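Sensor-type histidine kinase PrrB (Mycobacterium tuberculosis, PDB 1YSR) belongs to a two-component system in which it uses ATP to phosphorylate a histidine, the piece here being its C-terminal ATP-binding domain. Local coordinates at residues D52-N57 with I80-N85; A117-Q122 with L142-P147. All coordinates share one frame; numbering follows the deposited sequence.

Contact 1 of 2, residues D52-N57 with I80-N85; sequences DNAIAN and IAIDDN
Ile82 of strand 77-84 meets Ala54 and, more loosely, Ile55 on the sheet-facing side of helix 44-61, where helix and mixed sheet pack together in the Bergerat fold of histidine kinase ATP-binding domains. Before it on the strand, Ile80 packs on Ile10 and Leu14 of helix 10-24. Ile82 carries the contact: the CA atoms of Ala54 and Ile82 are 6.9 Å apart, and the Ile82 CB bond points at the helix. Its CD1 comes to 3.7 Å from Ala54 CB, with CG1 of the same residue behind it at 4.0 Å from that methyl. The chi2 of 107° swings CD1 off a staggered position. The second branch, Ile82 CG2, anti to the backbone N, also slants toward the helix, 4.2 Å from Ala54 CB and a looser 4.4 Å from Ile55 CG1. Asp83 leaves the opposite side of the strand and forms a salt bridge with Arg141. Asp84 is aimed at the helix but does not touch it; its OD1 accepts from the backbone N of both Gly86 and Ala140. With Asn85 it opens the DNGSG sequence of the G1 box, while Asn53 and Asn57 belong to the N box. Those asparagines are tied within the helix: Asn57 ND2 donates to Asn53 O at 2.8 Å, from above the carbonyl plane and on the face opposite the backbone Asn57 N. Across the interface itself only aliphatic carbons meet, so shape and burial hold helix to strand, while the polar bonds described here run within the helix or to other parts of the chain.

Contact 2 of 2, residues A117-Q122 with L142-P147; sequences ALVAQQ and LVLRLP
In the alpha/beta sandwich of the Bergerat fold, helix 117-125 lies on the same sheet face as helix 44-61, with Val119 packed on Leu142 and Leu144 of strand 140-147. Val119 CG1, anti to the backbone N (chi1 180°), does most of the touching. It stands 3.9 Å from Leu142 CD2, the two side chains reaching toward each other end on, and Val119 CG2 adds a second approach to that same methyl at 4.1 Å. Leu144 comes in at a slant: its CD2 is placed 3.3 Å from Val119 CG1, shorter than usual for two carbons, and with a chi2 of -143°, away from a staggered value, the exact closeness is doubtful. Val119 thus spans two successive inward-facing leucines of the strand. On the other face of the sheet, Val143 CG1 covers the centre of the Arg145 guanidinium, 3.7 Å above its plane, and that group is held by salt bridges to Glu79 and Glu133. The helix follows directly on the glycine-rich G2 box, whose first residues fall in the unmodelled segment 103-113; that segment probably belongs to the ATP lid, as in relatives. Asn53 of helix 44-61 also borders Val119, Ala130 of strand 129-134 touches both Val119 and Leu144, and Pro149 of the second subunit packs on Leu118.

Contacts 1 and 2 are both buried in the aliphatic layer between the mixed sheet and its helices, their centres about 11 Å apart. They use different helices but neighbouring antiparallel strands, joined by the backbone pairs Ile82 N to Leu142 O and Ile80 O to Leu144 N, both 2.8 Å and probable hydrogen bonds. Leu142 links the two directly, its CD2 lying 3.5 Å from Ala54 CB. Contact 1 sits closer to the chain centre and is bordered by polar residues of the N and G1 boxes; contact 2 buries somewhat more surface, with one valine on two leucines against one isoleucine on an alanine and an isoleucine in contact 1. Both also approach the second subunit along their helices.

Contact 1 of 2, residues D52-N57 with I80-N85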
ATOM      1  N   ASP A  52       1.724 -11.757   0.111  1.00 28.22           N
ATOM      2  CA  ASP A  52       1.367 -12.579  -1.026  1.00 30.17           C
ATOM      3  C   ASP A  52       2.153 -13.871  -1.043  1.00 29.02           C
ATOM      4  O   ASP A  52       1.567 -14.925  -1.279  1.00 29.23           O
ATOM      5  CB  ASP A  52       1.621 -11.832  -2.379  1.00 29.63           C
ATOM      6  CG  ASP A  52       0.644 -10.686  -2.636  1.00 36.50           C
ATOM      7  OD1 ASP A  52      -0.361 -10.580  -1.922  1.00 29.30           O
ATOM      8  OD2 ASP A  52       0.885  -9.857  -3.586  1.00 35.10           O
ATOM      9  N   ASN A  53       3.468 -13.789  -0.817  1.00 29.04           N
ATOM     10  CA  ASN A  53       4.324 -14.940  -0.869  1.00 29.05           C
ATOM     11  C   ASN A  53       3.938 -15.944   0.259  1.00 28.88           C
ATOM     12  O   ASN A  53       3.967 -17.174   0.061  1.00 28.85           O
ATOM     13  CB  ASN A  53       5.778 -14.493  -0.714  1.00 27.89           C
ATOM     14  CG  ASN A  53       6.777 -15.612  -0.978  1.00 29.91           C
ATOM     15  OD1 ASN A  53       7.620 -15.912  -0.142  1.00 34.65           O
ATOM     16  ND2 ASN A  53       6.721 -16.207  -2.177  1.00 34.67           N
ATOM     17  N   ALA A  54       3.665 -15.400   1.444  1.00 27.73           N
ATOM     18  CA  ALA A  54       3.292 -16.221   2.621  1.00 26.29           C
ATOM     19  C   ALA A  54       1.979 -16.964   2.320  1.00 27.79           C
ATOM     20  O   ALA A  54       1.875 -18.181   2.565  1.00 27.88           O
ATOM     21  CB  ALA A  54       3.147 -15.344   3.825  1.00 26.95           C
ATOM     22  N   ILE A  55       0.976 -16.258   1.770  1.00 25.47           N
ATOM     23  CA  ILE A  55      -0.265 -16.961   1.344  1.00 26.61           C
ATOM     24  C   ILE A  55      -0.021 -18.020   0.289  1.00 27.49           C
ATOM     25  O   ILE A  55      -0.535 -19.113   0.376  1.00 28.45           O
ATOM     26  CB  ILE A  55      -1.289 -15.964   0.876  1.00 24.14           C
ATOM     27  CG1 ILE A  55      -1.642 -14.991   2.022  1.00 26.99           C
ATOM     28  CG2 ILE A  55      -2.537 -16.659   0.352  1.00 27.07           C
ATOM     29  CD1 ILE A  55      -2.504 -13.749   1.579  1.00 26.15           C
ATOM     30  N   ALA A  56       0.827 -17.717  -0.703  1.00 28.27           N
ATOM     31  CA  ALA A  56       1.080 -18.663  -1.742  1.00 28.70           C
ATOM     32  C   ALA A  56       1.784 -19.907  -1.250  1.00 29.22           C
ATOM     33  O   ALA A  56       1.455 -21.031  -1.648  1.00 33.11           O
ATOM     34  CB  ALA A  56       1.856 -17.978  -2.904  1.00 28.71           C
ATOM     35  N   ASN A  57       2.706 -19.748  -0.325  1.00 29.45           N
ATOM     36  CA  ASN A  57       3.381 -20.869   0.220  1.00 29.97           C
ATOM     37  C   ASN A  57       2.432 -21.710   1.050  1.00 29.65           C
ATOM     38  O   ASN A  57       2.510 -22.920   1.034  1.00 32.90           O
ATOM     39  CB  ASN A  57       4.580 -20.394   1.022  1.00 30.35           C
ATOM     40  CG  ASN A  57       5.791 -20.204   0.134  1.00 31.93           C
ATOM     41  OD1 ASN A  57       6.364 -21.177  -0.268  1.00 36.48           O
ATOM     42  ND2 ASN A  57       6.064 -18.965  -0.306  1.00 40.54           N
ATOM     43  N   ILE A  80       2.656  -8.775  12.437  1.00 32.96           N
ATOM     44  CA  ILE A  80       1.775  -9.249  11.379  1.00 31.22           C
ATOM     45  C   ILE A  80       1.878 -10.776  11.400  1.00 30.93           C
ATOM     46  O   ILE A  80       2.966 -11.325  11.494  1.00 30.70           O
ATOM     47  CB  ILE A  80       2.305  -8.762  10.020  1.00 30.49           C
ATOM     48  CG1 ILE A  80       2.221  -7.220   9.949  1.00 33.45           C
ATOM     49  CG2 ILE A  80       1.542  -9.422   8.810  1.00 29.35           C
ATOM     50  CD1 ILE A  80       3.030  -6.610   8.799  1.00 39.39           C
ATOM     51  N   ALA A  81       0.764 -11.479  11.318  1.00 29.13           N
ATOM     52  CA  ALA A  81       0.848 -12.959  11.285  1.00 27.57           C
ATOM     53  C   ALA A  81       0.034 -13.520  10.171  1.00 28.42           C
ATOM     54  O   ALA A  81      -1.051 -13.004   9.895  1.00 27.90           O
ATOM     55  CB  ALA A  81       0.338 -13.546  12.654  1.00 29.33           C
ATOM     56  N   ILE A  82       0.566 -14.540   9.503  1.00 27.78           N
ATOM     57  CA  ILE A  82      -0.204 -15.243   8.464  1.00 27.54           C
ATOM     58  C   ILE A  82      -0.309 -16.664   9.004  1.00 27.00           C
ATOM     59  O   ILE A  82       0.718 -17.384   9.125  1.00 26.59           O
ATOM     60  CB  ILE A  82       0.505 -15.225   7.083  1.00 27.38           C
ATOM     61  CG1 ILE A  82       0.688 -13.756   6.589  1.00 29.61           C
ATOM     62  CG2 ILE A  82      -0.291 -15.959   6.115  1.00 25.77           C
ATOM     63  CD1 ILE A  82       2.095 -13.217   6.643  1.00 32.69           C
ATOM     64  N   ASP A  83      -1.490 -16.982   9.530  1.00 27.10           N
ATOM     65  CA  ASP A  83      -1.762 -18.336  10.109  1.00 26.39           C
ATOM     66  C   ASP A  83      -2.458 -19.256   9.108  1.00 26.00           C
ATOM     67  O   ASP A  83      -3.336 -18.791   8.395  1.00 27.19           O
ATOM     68  CB  ASP A  83      -2.710 -18.159  11.327  1.00 25.87           C
ATOM     69  CG  ASP A  83      -1.981 -17.794  12.568  1.00 30.43           C
ATOM     70  OD1 ASP A  83      -1.487 -18.721  13.234  1.00 32.92           O
ATOM     71  OD2 ASP A  83      -1.926 -16.585  12.895  1.00 34.68           O
ATOM     72  N   ASP A  84      -2.075 -20.534   8.995  1.00 25.60           N
ATOM     73  CA  ASP A  84      -2.758 -21.409   8.037  1.00 26.09           C
ATOM     74  C   ASP A  84      -3.058 -22.791   8.690  1.00 27.64           C
ATOM     75  O   ASP A  84      -2.534 -23.106   9.773  1.00 26.28           O
ATOM     76  CB  ASP A  84      -2.002 -21.555   6.697  1.00 28.38           C
ATOM     77  CG  ASP A  84      -0.700 -22.342   6.844  1.00 30.35           C
ATOM     78  OD1 ASP A  84      -0.730 -23.550   7.174  1.00 30.97           O
ATOM     79  OD2 ASP A  84       0.384 -21.764   6.654  1.00 27.60           O
ATOM     80  N   ASN A  85      -3.923 -23.536   8.022  1.00 29.01           N
ATOM     81  CA  ASN A  85      -4.396 -24.838   8.523  1.00 33.03           C
ATOM     82  C   ASN A  85      -3.738 -25.949   7.691  1.00 32.54           C
ATOM     83  O   ASN A  85      -4.224 -27.078   7.624  1.00 33.69           O
ATOM     84  CB  ASN A  85      -5.949 -24.917   8.443  1.00 31.41           C
ATOM     85  CG  ASN A  85      -6.441 -25.150   7.018  1.00 35.47           C
ATOM     86  OD1 ASN A  85      -5.746 -24.830   6.051  1.00 33.24           O
ATOM     87  ND2 ASN A  85      -7.631 -25.761   6.873  1.00 33.85           N
TER

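Contact 2 of 2, residues A117-Q122 with L142-P147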
ATOM      1  N   ALA A 117      12.163 -16.859   1.651  1.00 36.45           N
ATOM      2  CA  ALA A 117      13.252 -15.885   1.644  1.00 36.21           C
ATOM      3  C   ALA A 117      12.818 -14.477   1.265  1.00 36.99           C
ATOM      4  O   ALA A 117      13.451 -13.509   1.722  1.00 35.01           O
ATOM      5  CB  ALA A 117      14.345 -16.302   0.718  1.00 38.49           C
ATOM      6  N   LEU A 118      11.774 -14.368   0.426  1.00 36.09           N
ATOM      7  CA  LEU A 118      11.238 -13.031   0.048  1.00 37.15           C
ATOM      8  C   LEU A 118      10.704 -12.336   1.260  1.00 35.47           C
ATOM      9  O   LEU A 118      10.944 -11.146   1.474  1.00 36.61           O
ATOM     10  CB  LEU A 118      10.134 -13.101  -1.012  1.00 36.89           C
ATOM     11  CG  LEU A 118      10.445 -13.144  -2.516  1.00 44.24           C
ATOM     12  CD1 LEU A 118       9.124 -13.123  -3.322  1.00 38.01           C
ATOM     13  CD2 LEU A 118      11.366 -12.001  -2.920  1.00 45.81           C
ATOM     14  N   VAL A 119       9.993 -13.093   2.080  1.00 34.06           N
ATOM     15  CA  VAL A 119       9.472 -12.595   3.316  1.00 33.21           C
ATOM     16  C   VAL A 119      10.592 -12.112   4.224  1.00 33.50           C
ATOM     17  O   VAL A 119      10.564 -10.997   4.734  1.00 31.60           O
ATOM     18  CB  VAL A 119       8.612 -13.662   4.010  1.00 31.21           C
ATOM     19  CG1 VAL A 119       8.069 -13.131   5.292  1.00 28.36           C
ATOM     20  CG2 VAL A 119       7.460 -14.096   3.106  1.00 32.59           C
ATOM     21  N   ALA A 120      11.611 -12.958   4.462  1.00 32.88           N
ATOM     22  CA  ALA A 120      12.724 -12.524   5.287  1.00 31.57           C
ATOM     23  C   ALA A 120      13.418 -11.270   4.768  1.00 32.51           C
ATOM     24  O   ALA A 120      13.774 -10.375   5.537  1.00 33.20           O
ATOM     25  CB  ALA A 120      13.746 -13.692   5.461  1.00 34.23           C
ATOM     26  N   GLN A 121      13.600 -11.209   3.456  1.00 30.64           N
ATOM     27  CA  GLN A 121      14.236 -10.067   2.822  1.00 33.30           C
ATOM     28  C   GLN A 121      13.463  -8.765   3.128  1.00 32.01           C
ATOM     29  O   GLN A 121      14.035  -7.742   3.479  1.00 31.48           O
ATOM     30  CB  GLN A 121      14.274 -10.296   1.321  1.00 34.20           C
ATOM     31  CG  GLN A 121      15.161  -9.350   0.521  1.00 41.05           C
ATOM     32  CD  GLN A 121      14.713  -9.262  -0.935  1.00 52.93           C
ATOM     33  OE1 GLN A 121      14.595  -8.167  -1.484  1.00 68.36           O
ATOM     34  NE2 GLN A 121      14.443 -10.403  -1.551  1.00 49.94           N
ATOM     35  N   GLN A 122      12.162  -8.813   2.920  1.00 31.74           N
ATOM     36  CA  GLN A 122      11.313  -7.635   3.246  1.00 31.37           C
ATOM     37  C   GLN A 122      11.331  -7.256   4.732  1.00 32.97           C
ATOM     38  O   GLN A 122      11.422  -6.060   5.106  1.00 33.82           O
ATOM     39  CB  GLN A 122       9.903  -7.861   2.667  1.00 29.97           C
ATOM     40  CG  GLN A 122       9.876  -7.855   1.171  1.00 34.31           C
ATOM     41  CD  GLN A 122      10.328  -6.486   0.648  1.00 37.86           C
ATOM     42  OE1 GLN A 122      10.032  -5.447   1.250  1.00 40.88           O
ATOM     43  NE2 GLN A 122      11.092  -6.502  -0.415  1.00 34.41           N
ATOM     44  N   LEU A 142       3.372 -17.599  10.182  1.00 30.60           N
ATOM     45  CA  LEU A 142       4.521 -16.778   9.844  1.00 30.54           C
ATOM     46  C   LEU A 142       4.314 -15.414  10.450  1.00 30.87           C
ATOM     47  O   LEU A 142       3.285 -14.771  10.199  1.00 30.72           O
ATOM     48  CB  LEU A 142       4.644 -16.649   8.322  1.00 30.25           C
ATOM     49  CG  LEU A 142       5.674 -15.705   7.663  1.00 34.21           C
ATOM     50  CD1 LEU A 142       7.001 -15.882   8.161  1.00 32.51           C
ATOM     51  CD2 LEU A 142       5.657 -16.046   6.215  1.00 35.06           C
ATOM     52  N   VAL A 143       5.297 -14.956  11.227  1.00 29.99           N
ATOM     53  CA  VAL A 143       5.151 -13.762  11.975  1.00 30.54           C
ATOM     54  C   VAL A 143       6.195 -12.765  11.539  1.00 32.46           C
ATOM     55  O   VAL A 143       7.385 -13.063  11.536  1.00 32.16           O
ATOM     56  CB  VAL A 143       5.296 -13.953  13.512  1.00 33.46           C
ATOM     57  CG1 VAL A 143       4.894 -12.660  14.172  1.00 32.26           C
ATOM     58  CG2 VAL A 143       4.388 -15.029  14.028  1.00 34.68           C
ATOM     59  N   LEU A 144       5.749 -11.579  11.159  1.00 30.31           N
ATOM     60  CA  LEU A 144       6.722 -10.522  10.770  1.00 32.18           C
ATOM     61  C   LEU A 144       6.631  -9.502  11.819  1.00 31.47           C
ATOM     62  O   LEU A 144       5.554  -9.017  12.082  1.00 31.72           O
ATOM     63  CB  LEU A 144       6.307  -9.830   9.498  1.00 32.72           C
ATOM     64  CG  LEU A 144       6.207 -10.507   8.173  1.00 39.14           C
ATOM     65  CD1 LEU A 144       6.692  -9.458   7.174  1.00 46.12           C
ATOM     66  CD2 LEU A 144       7.030 -11.741   8.133  1.00 52.22           C
ATOM     67  N   ARG A 145       7.743  -9.184  12.463  1.00 33.03           N
ATOM     68  CA  ARG A 145       7.732  -8.202  13.516  1.00 34.48           C
ATOM     69  C   ARG A 145       8.479  -6.949  13.068  1.00 35.93           C
ATOM     70  O   ARG A 145       9.679  -6.992  12.869  1.00 35.10           O
ATOM     71  CB  ARG A 145       8.356  -8.776  14.770  1.00 35.88           C
ATOM     72  CG  ARG A 145       7.500  -9.821  15.422  1.00 34.55           C
ATOM     73  CD  ARG A 145       8.146 -10.369  16.674  1.00 47.98           C
ATOM     74  NE  ARG A 145       8.099 -11.821  16.722  1.00 56.85           N
ATOM     75  CZ  ARG A 145       7.088 -12.491  17.241  1.00 53.75           C
ATOM     76  NH1 ARG A 145       6.068 -11.817  17.728  1.00 64.25           N
ATOM     77  NH2 ARG A 145       7.084 -13.806  17.272  1.00 47.06           N
ATOM     78  N   LEU A 146       7.741  -5.856  12.934  1.00 35.11           N
ATOM     79  CA  LEU A 146       8.230  -4.653  12.307  1.00 34.95           C
ATOM     80  C   LEU A 146       8.149  -3.442  13.225  1.00 37.37           C
ATOM     81  O   LEU A 146       7.132  -3.260  13.907  1.00 37.30           O
ATOM     82  CB  LEU A 146       7.470  -4.350  11.029  1.00 33.66           C
ATOM     83  CG  LEU A 146       7.420  -5.426   9.978  1.00 35.38           C
ATOM     84  CD1 LEU A 146       6.650  -4.951   8.765  1.00 36.58           C
ATOM     85  CD2 LEU A 146       8.775  -6.002   9.609  1.00 34.54           C
ATOM     86  N   PRO A 147       9.249  -2.647  13.267  1.00 37.94           N
ATOM     87  CA  PRO A 147       9.286  -1.505  14.148  1.00 38.24           C
ATOM     88  C   PRO A 147       8.384  -0.391  13.680  1.00 37.15           C
ATOM     89  O   PRO A 147       8.260  -0.141  12.463  1.00 36.65           O
ATOM     90  CB  PRO A 147      10.742  -1.063  14.105  1.00 39.54           C
ATOM     91  CG  PRO A 147      11.267  -1.504  12.839  1.00 40.64           C
ATOM     92  CD  PRO A 147      10.550  -2.855  12.598  1.00 39.25           C
TER